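PDB 6HB0: ABC transporter periplasmic-binding protein YtfQ from Mycobacterium smegmatis, which probably binds a sugar, likely L-arabinofuranose, outside the cytoplasmic membrane and delivers it to an ABC transporter. Local coordinates for residues V76-T87 with I101-D111. Residues are numbered along the deposited sequence; the frame is centred on the assembly and turned at random.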
ATOM      1  N   VAL A  76       5.035  28.338   7.379  1.00 42.11           N
ATOM      2  CA  VAL A  76       4.016  27.649   6.589  1.00 35.86           C
ATOM      3  C   VAL A  76       2.754  27.497   7.447  1.00 34.60           C
ATOM      4  O   VAL A  76       2.803  27.580   8.673  1.00 38.73           O
ATOM      5  CB  VAL A  76       4.483  26.282   6.077  1.00 35.67           C
ATOM      6  CG1 VAL A  76       5.755  26.392   5.250  1.00 36.87           C
ATOM      7  CG2 VAL A  76       4.676  25.319   7.215  1.00 34.67           C
ATOM      8  N   ASP A  77       1.625  27.274   6.792  1.00 33.04           N
ATOM      9  CA  ASP A  77       0.353  27.113   7.469  1.00 34.18           C
ATOM     10  C   ASP A  77       0.141  25.704   8.013  1.00 30.26           C
ATOM     11  O   ASP A  77      -0.497  25.525   9.032  1.00 31.58           O
ATOM     12  CB  ASP A  77      -0.783  27.463   6.517  1.00 39.62           C
ATOM     13  CG  ASP A  77      -0.701  28.938   6.017  1.00 43.32           C
ATOM     14  OD1 ASP A  77      -0.593  29.858   6.844  1.00 50.50           O
ATOM     15  OD2 ASP A  77      -0.704  29.153   4.809  1.00 43.82           O
ATOM     16  N   VAL A  78       0.668  24.723   7.294  1.00 31.53           N
ATOM     17  CA  VAL A  78       0.500  23.304   7.604  1.00 29.59           C
ATOM     18  C   VAL A  78       1.778  22.570   7.241  1.00 30.18           C
ATOM     19  O   VAL A  78       2.435  22.891   6.272  1.00 28.14           O
ATOM     20  CB  VAL A  78      -0.657  22.684   6.774  1.00 31.85           C
ATOM     21  CG1 VAL A  78      -0.920  21.237   7.176  1.00 32.68           C
ATOM     22  CG2 VAL A  78      -1.927  23.504   6.947  1.00 34.34           C
ATOM     23  N   ILE A  79       2.154  21.587   8.046  1.00 26.47           N
ATOM     24  CA  ILE A  79       3.307  20.768   7.759  1.00 27.54           C
ATOM     25  C   ILE A  79       2.801  19.320   7.639  1.00 28.60           C
ATOM     26  O   ILE A  79       2.005  18.840   8.462  1.00 27.96           O
ATOM     27  CB  ILE A  79       4.359  20.850   8.878  1.00 28.68           C
ATOM     28  CG1 ILE A  79       5.141  22.155   8.746  1.00 28.79           C
ATOM     29  CG2 ILE A  79       5.353  19.686   8.794  1.00 29.06           C
ATOM     30  CD1 ILE A  79       5.943  22.482  10.007  1.00 30.08           C
ATOM     31  N   ALA A  80       3.239  18.644   6.594  1.00 28.37           N
ATOM     32  CA  ALA A  80       2.974  17.248   6.460  1.00 29.45           C
ATOM     33  C   ALA A  80       4.290  16.575   6.167  1.00 31.49           C
ATOM     34  O   ALA A  80       5.175  17.155   5.549  1.00 28.93           O
ATOM     35  CB  ALA A  80       1.974  16.994   5.348  1.00 33.29           C
ATOM     36  N   PHE A  81       4.415  15.350   6.648  1.00 29.90           N
ATOM     37  CA  PHE A  81       5.562  14.560   6.268  1.00 28.95           C
ATOM     38  C   PHE A  81       5.278  13.083   6.355  1.00 26.68           C
ATOM     39  O   PHE A  81       4.329  12.649   6.982  1.00 29.19           O
ATOM     40  CB  PHE A  81       6.795  14.918   7.096  1.00 28.16           C
ATOM     41  CG  PHE A  81       6.708  14.561   8.558  1.00 27.94           C
ATOM     42  CD1 PHE A  81       5.981  15.348   9.437  1.00 29.84           C
ATOM     43  CD2 PHE A  81       7.479  13.511   9.082  1.00 28.47           C
ATOM     44  CE1 PHE A  81       5.940  15.072  10.771  1.00 29.23           C
ATOM     45  CE2 PHE A  81       7.442  13.232  10.433  1.00 26.27           C
ATOM     46  CZ  PHE A  81       6.648  14.000  11.274  1.00 29.38           C
ATOM     47  N   SER A  82       6.120  12.359   5.655  1.00 26.37           N
ATOM     48  CA  SER A  82       6.126  10.926   5.557  1.00 30.13           C
ATOM     49  C   SER A  82       7.320  10.446   6.397  1.00 29.50           C
ATOM     50  O   SER A  82       8.453  10.521   5.936  1.00 28.25           O
ATOM     51  CB  SER A  82       6.308  10.622   4.072  1.00 33.18           C
ATOM     52  OG  SER A  82       6.382   9.274   3.791  1.00 36.93           O
ATOM     53  N   PRO A  83       7.073  10.004   7.634  1.00 27.00           N
ATOM     54  CA  PRO A  83       8.160   9.709   8.590  1.00 26.99           C
ATOM     55  C   PRO A  83       9.090   8.612   8.087  1.00 28.92           C
ATOM     56  O   PRO A  83       8.636   7.548   7.726  1.00 27.21           O
ATOM     57  CB  PRO A  83       7.429   9.213   9.844  1.00 30.05           C
ATOM     58  CG  PRO A  83       6.019   9.696   9.710  1.00 32.16           C
ATOM     59  CD  PRO A  83       5.740   9.844   8.239  1.00 30.15           C
ATOM     60  N   VAL A  84      10.388   8.872   8.056  1.00 27.61           N
ATOM     61  CA  VAL A  84      11.335   7.873   7.623  1.00 30.69           C
ATOM     62  C   VAL A  84      11.372   6.737   8.644  1.00 31.40           C
ATOM     63  O   VAL A  84      11.609   5.613   8.279  1.00 30.59           O
ATOM     64  CB  VAL A  84      12.735   8.476   7.381  1.00 33.98           C
ATOM     65  CG1 VAL A  84      13.216   9.337   8.524  1.00 33.07           C
ATOM     66  CG2 VAL A  84      13.757   7.386   7.184  1.00 37.88           C
ATOM     67  N   VAL A  85      11.137   7.050   9.909  1.00 30.71           N
ATOM     68  CA  VAL A  85      11.048   6.059  10.975  1.00 29.69           C
ATOM     69  C   VAL A  85       9.859   6.383  11.859  1.00 28.97           C
ATOM     70  O   VAL A  85       9.386   7.530  11.874  1.00 30.33           O
ATOM     71  CB  VAL A  85      12.336   5.982  11.864  1.00 28.65           C
ATOM     72  CG1 VAL A  85      13.515   5.471  11.066  1.00 30.89           C
ATOM     73  CG2 VAL A  85      12.607   7.314  12.528  1.00 29.95           C
ATOM     74  N   ARG A  86       9.384   5.405  12.613  1.00 31.66           N
ATOM     75  CA  ARG A  86       8.218   5.595  13.498  1.00 38.26           C
ATOM     76  C   ARG A  86       8.443   6.487  14.685  1.00 33.99           C
ATOM     77  O   ARG A  86       7.481   7.104  15.161  1.00 33.94           O
ATOM     78  CB  ARG A  86       7.747   4.273  14.093  1.00 45.66           C
ATOM     79  CG  ARG A  86       7.097   3.309  13.143  1.00 57.41           C
ATOM     80  CD  ARG A  86       6.562   2.094  13.914  1.00 60.11           C
ATOM     81  NE  ARG A  86       5.294   2.398  14.574  1.00 61.02           N
ATOM     82  CZ  ARG A  86       4.112   2.446  13.952  1.00 62.25           C
ATOM     83  NH1 ARG A  86       4.002   2.193  12.642  1.00 63.90           N
ATOM     84  NH2 ARG A  86       3.029   2.764  14.637  1.00 62.86           N
ATOM     85  N   THR A  87       9.662   6.525  15.216  1.00 32.75           N
ATOM     86  CA  THR A  87       9.915   7.074  16.543  1.00 32.02           C
ATOM     87  C   THR A  87      10.862   8.228  16.541  1.00 32.32           C
ATOM     88  O   THR A  87      11.684   8.376  15.659  1.00 33.57           O
ATOM     89  CB  THR A  87      10.592   6.011  17.475  1.00 41.77           C
ATOM     90  OG1 THR A  87       9.895   4.779  17.366  1.00 48.96           O
ATOM     91  CG2 THR A  87      10.509   6.458  18.931  1.00 45.20           C
ATOM     92  N   ILE A 101       1.451  25.387  14.213  1.00 36.68           N
ATOM     93  CA  ILE A 101       1.355  24.817  12.889  1.00 34.95           C
ATOM     94  C   ILE A 101       0.833  23.368  12.994  1.00 34.26           C
ATOM     95  O   ILE A 101       1.489  22.491  13.584  1.00 31.01           O
ATOM     96  CB  ILE A 101       2.703  24.836  12.201  1.00 34.10           C
ATOM     97  CG1 ILE A 101       3.195  26.285  12.083  1.00 36.98           C
ATOM     98  CG2 ILE A 101       2.589  24.265  10.811  1.00 33.88           C
ATOM     99  CD1 ILE A 101       4.579  26.423  11.519  1.00 35.35           C
ATOM    100  N   PRO A 102      -0.344  23.109  12.419  1.00 32.76           N
ATOM    101  CA  PRO A 102      -0.849  21.719  12.430  1.00 28.51           C
ATOM    102  C   PRO A 102       0.001  20.802  11.594  1.00 28.60           C
ATOM    103  O   PRO A 102       0.581  21.225  10.597  1.00 27.90           O
ATOM    104  CB  PRO A 102      -2.225  21.829  11.768  1.00 32.70           C
ATOM    105  CG  PRO A 102      -2.530  23.293  11.647  1.00 33.50           C
ATOM    106  CD  PRO A 102      -1.251  24.041  11.698  1.00 31.93           C
ATOM    107  N   VAL A 103       0.028  19.540  11.972  1.00 30.87           N
ATOM    108  CA  VAL A 103       0.793  18.513  11.304  1.00 28.56           C
ATOM    109  C   VAL A 103      -0.051  17.342  10.833  1.00 27.37           C
ATOM    110  O   VAL A 103      -0.863  16.826  11.561  1.00 29.81           O
ATOM    111  CB  VAL A 103       1.828  17.960  12.260  1.00 27.27           C
ATOM    112  CG1 VAL A 103       2.559  16.749  11.621  1.00 27.94           C
ATOM    113  CG2 VAL A 103       2.819  19.111  12.556  1.00 29.13           C
ATOM    114  N   ILE A 104       0.209  16.891   9.616  1.00 26.17           N
ATOM    115  CA  ILE A 104      -0.432  15.739   9.046  1.00 25.87           C
ATOM    116  C   ILE A 104       0.656  14.737   8.713  1.00 26.67           C
ATOM    117  O   ILE A 104       1.632  15.074   8.023  1.00 29.48           O
ATOM    118  CB  ILE A 104      -1.146  16.111   7.732  1.00 27.24           C
ATOM    119  CG1 ILE A 104      -2.210  17.162   8.013  1.00 29.17           C
ATOM    120  CG2 ILE A 104      -1.765  14.892   7.082  1.00 28.73           C
ATOM    121  CD1 ILE A 104      -2.976  17.520   6.772  1.00 29.72           C
ATOM    122  N   LEU A 105       0.468  13.503   9.166  1.00 28.10           N
ATOM    123  CA  LEU A 105       1.381  12.387   8.805  1.00 29.71           C
ATOM    124  C   LEU A 105       0.887  11.601   7.632  1.00 29.72           C
ATOM    125  O   LEU A 105      -0.309  11.283   7.560  1.00 27.99           O
ATOM    126  CB  LEU A 105       1.493  11.436   9.980  1.00 30.27           C
ATOM    127  CG  LEU A 105       2.019  12.071  11.252  1.00 33.63           C
ATOM    128  CD1 LEU A 105       2.051  11.090  12.385  1.00 33.60           C
ATOM    129  CD2 LEU A 105       3.388  12.680  11.022  1.00 38.47           C
ATOM    130  N   THR A 106       1.799  11.235   6.733  1.00 27.18           N
ATOM    131  CA  THR A 106       1.433  10.419   5.614  1.00 30.52           C
ATOM    132  C   THR A 106       2.282   9.151   5.549  1.00 30.92           C
ATOM    133  O   THR A 106       3.467   9.116   5.944  1.00 33.56           O
ATOM    134  CB  THR A 106       1.573  11.171   4.281  1.00 32.46           C
ATOM    135  OG1 THR A 106       2.945  11.447   4.044  1.00 38.19           O
ATOM    136  CG2 THR A 106       0.850  12.494   4.299  1.00 35.35           C
ATOM    137  N   ASP A 107       1.668   8.110   5.022  1.00 31.39           N
ATOM    138  CA  ASP A 107       2.347   6.859   4.602  1.00 33.68           C
ATOM    139  C   ASP A 107       2.762   5.926   5.765  1.00 35.88           C
ATOM    140  O   ASP A 107       2.489   4.725   5.707  1.00 36.69           O
ATOM    141  CB  ASP A 107       3.565   7.100   3.667  1.00 38.03           C
ATOM    142  CG  ASP A 107       3.271   8.084   2.494  1.00 45.51           C
ATOM    143  OD1 ASP A 107       2.326   7.810   1.661  1.00 42.66           O
ATOM    144  OD2 ASP A 107       4.028   9.120   2.391  1.00 47.57           O
ATOM    145  N   ARG A 108       3.447   6.431   6.786  1.00 35.81           N
ATOM    146  CA  ARG A 108       3.887   5.596   7.881  1.00 37.87           C
ATOM    147  C   ARG A 108       3.468   6.263   9.191  1.00 38.13           C
ATOM    148  O   ARG A 108       3.604   7.470   9.353  1.00 36.60           O
ATOM    149  CB  ARG A 108       5.394   5.426   7.830  1.00 44.79           C
ATOM    150  CG  ARG A 108       5.959   4.593   8.982  1.00 51.79           C
ATOM    151  CD  ARG A 108       7.454   4.829   9.186  1.00 57.67           C
ATOM    152  NE  ARG A 108       8.187   4.590   7.948  1.00 61.61           N
ATOM    153  CZ  ARG A 108       8.491   3.396   7.463  1.00 62.09           C
ATOM    154  NH1 ARG A 108       9.148   3.313   6.323  1.00 65.19           N
ATOM    155  NH2 ARG A 108       8.147   2.286   8.105  1.00 71.47           N
ATOM    156  N   ALA A 109       2.906   5.467  10.090  1.00 39.10           N
ATOM    157  CA  ALA A 109       2.409   5.919  11.383  1.00 42.89           C
ATOM    158  C   ALA A 109       3.558   6.131  12.344  1.00 42.23           C
ATOM    159  O   ALA A 109       4.589   5.526  12.184  1.00 47.70           O
ATOM    160  CB  ALA A 109       1.502   4.856  11.963  1.00 43.35           C
ATOM    161  N   VAL A 110       3.388   6.990  13.326  1.00 39.61           N
ATOM    162  CA  VAL A 110       4.429   7.166  14.332  1.00 39.02           C
ATOM    163  C   VAL A 110       4.024   6.624  15.685  1.00 38.72           C
ATOM    164  O   VAL A 110       2.852   6.480  15.972  1.00 32.81           O
ATOM    165  CB  VAL A 110       4.874   8.625  14.495  1.00 37.97           C
ATOM    166  CG1 VAL A 110       5.481   9.117  13.186  1.00 38.14           C
ATOM    167  CG2 VAL A 110       3.731   9.465  15.030  1.00 41.79           C
ATOM    168  N   ASP A 111       5.035   6.346  16.495  1.00 37.74           N
ATOM    169  CA  ASP A 111       4.879   6.059  17.914  1.00 38.10           C
ATOM    170  C   ASP A 111       5.061   7.407  18.598  1.00 40.27           C
ATOM    171  O   ASP A 111       6.034   8.122  18.328  1.00 43.32           O
ATOM    172  CB  ASP A 111       6.044   5.196  18.435  1.00 43.03           C
ATOM    173  CG  ASP A 111       6.010   3.735  17.973  1.00 49.23           C
ATOM    174  OD1 ASP A 111       4.977   3.241  17.444  1.00 54.14           O
ATOM    175  OD2 ASP A 111       7.064   3.068  18.182  1.00 47.59           O
TER
HETATM  176  O   HOH W   1       8.715   3.622  20.160  1.00 36.22           O
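Ile79 and Phe81 bond alternately to Pro102, Ile104 and Thr106, joining in parallel strands 78-81 and 103-106, whose axes approach to 4.7 Å. Ile79 N donates almost straight to Pro102 O (3.0 Å, 175°), Ile79 O receives Ile104 N, Phe81 N reaches Ile104 O and Phe81 O takes Thr106 N; CA-H...O contacts fill in between. Apolar side chains meet on both faces of the pair. On one, Leu105 CD2 sits over the face of the Phe81 ring, 3.8 Å from its centroid, in a CH-pi contact, while Val103 CG1 touches Phe81 CE1 obliquely. Phe81 holds its ring there with CG between the backbone N and carbonyl carbon (chi1 67°), and Leu93 of helix 90-98 touches the Phe81 side chain. Ala80 CB meets Ile104 CB on the other face. Past the strands, Pro83 CG packs against Val110 CG1 at 3.6 Å.

Polar side chains gather at and beyond the C-terminal ends of the strands. Ser82 OG donates to Asp107 OD2 (2.7 Å) on its anti lone pair, and Thr106 OG1 approaches the same oxygen from above the carboxylate plane; Asp107 OD1 accepts from Ala36 N, so the carboxylate is gripped through both oxygens. Arg108, bent at chi3, brings NE to Pro83 O (3.0 Å) in its guanidinium plane. Farther out, Arg86 NE forms a salt bridge with Asp111 OD1 (3.0 Å), meeting it from above the carboxylate plane, the two flat groups turned 60° apart; Ala109 O lies over one guanidinium face. A water links Asp111 OD2 to Thr87 OG1.

With helix 90-98 between them, the strands form a beta-alpha-beta unit at the middle of a parallel sheet, the Rossmann-like architecture of a periplasmic binding protein lobe.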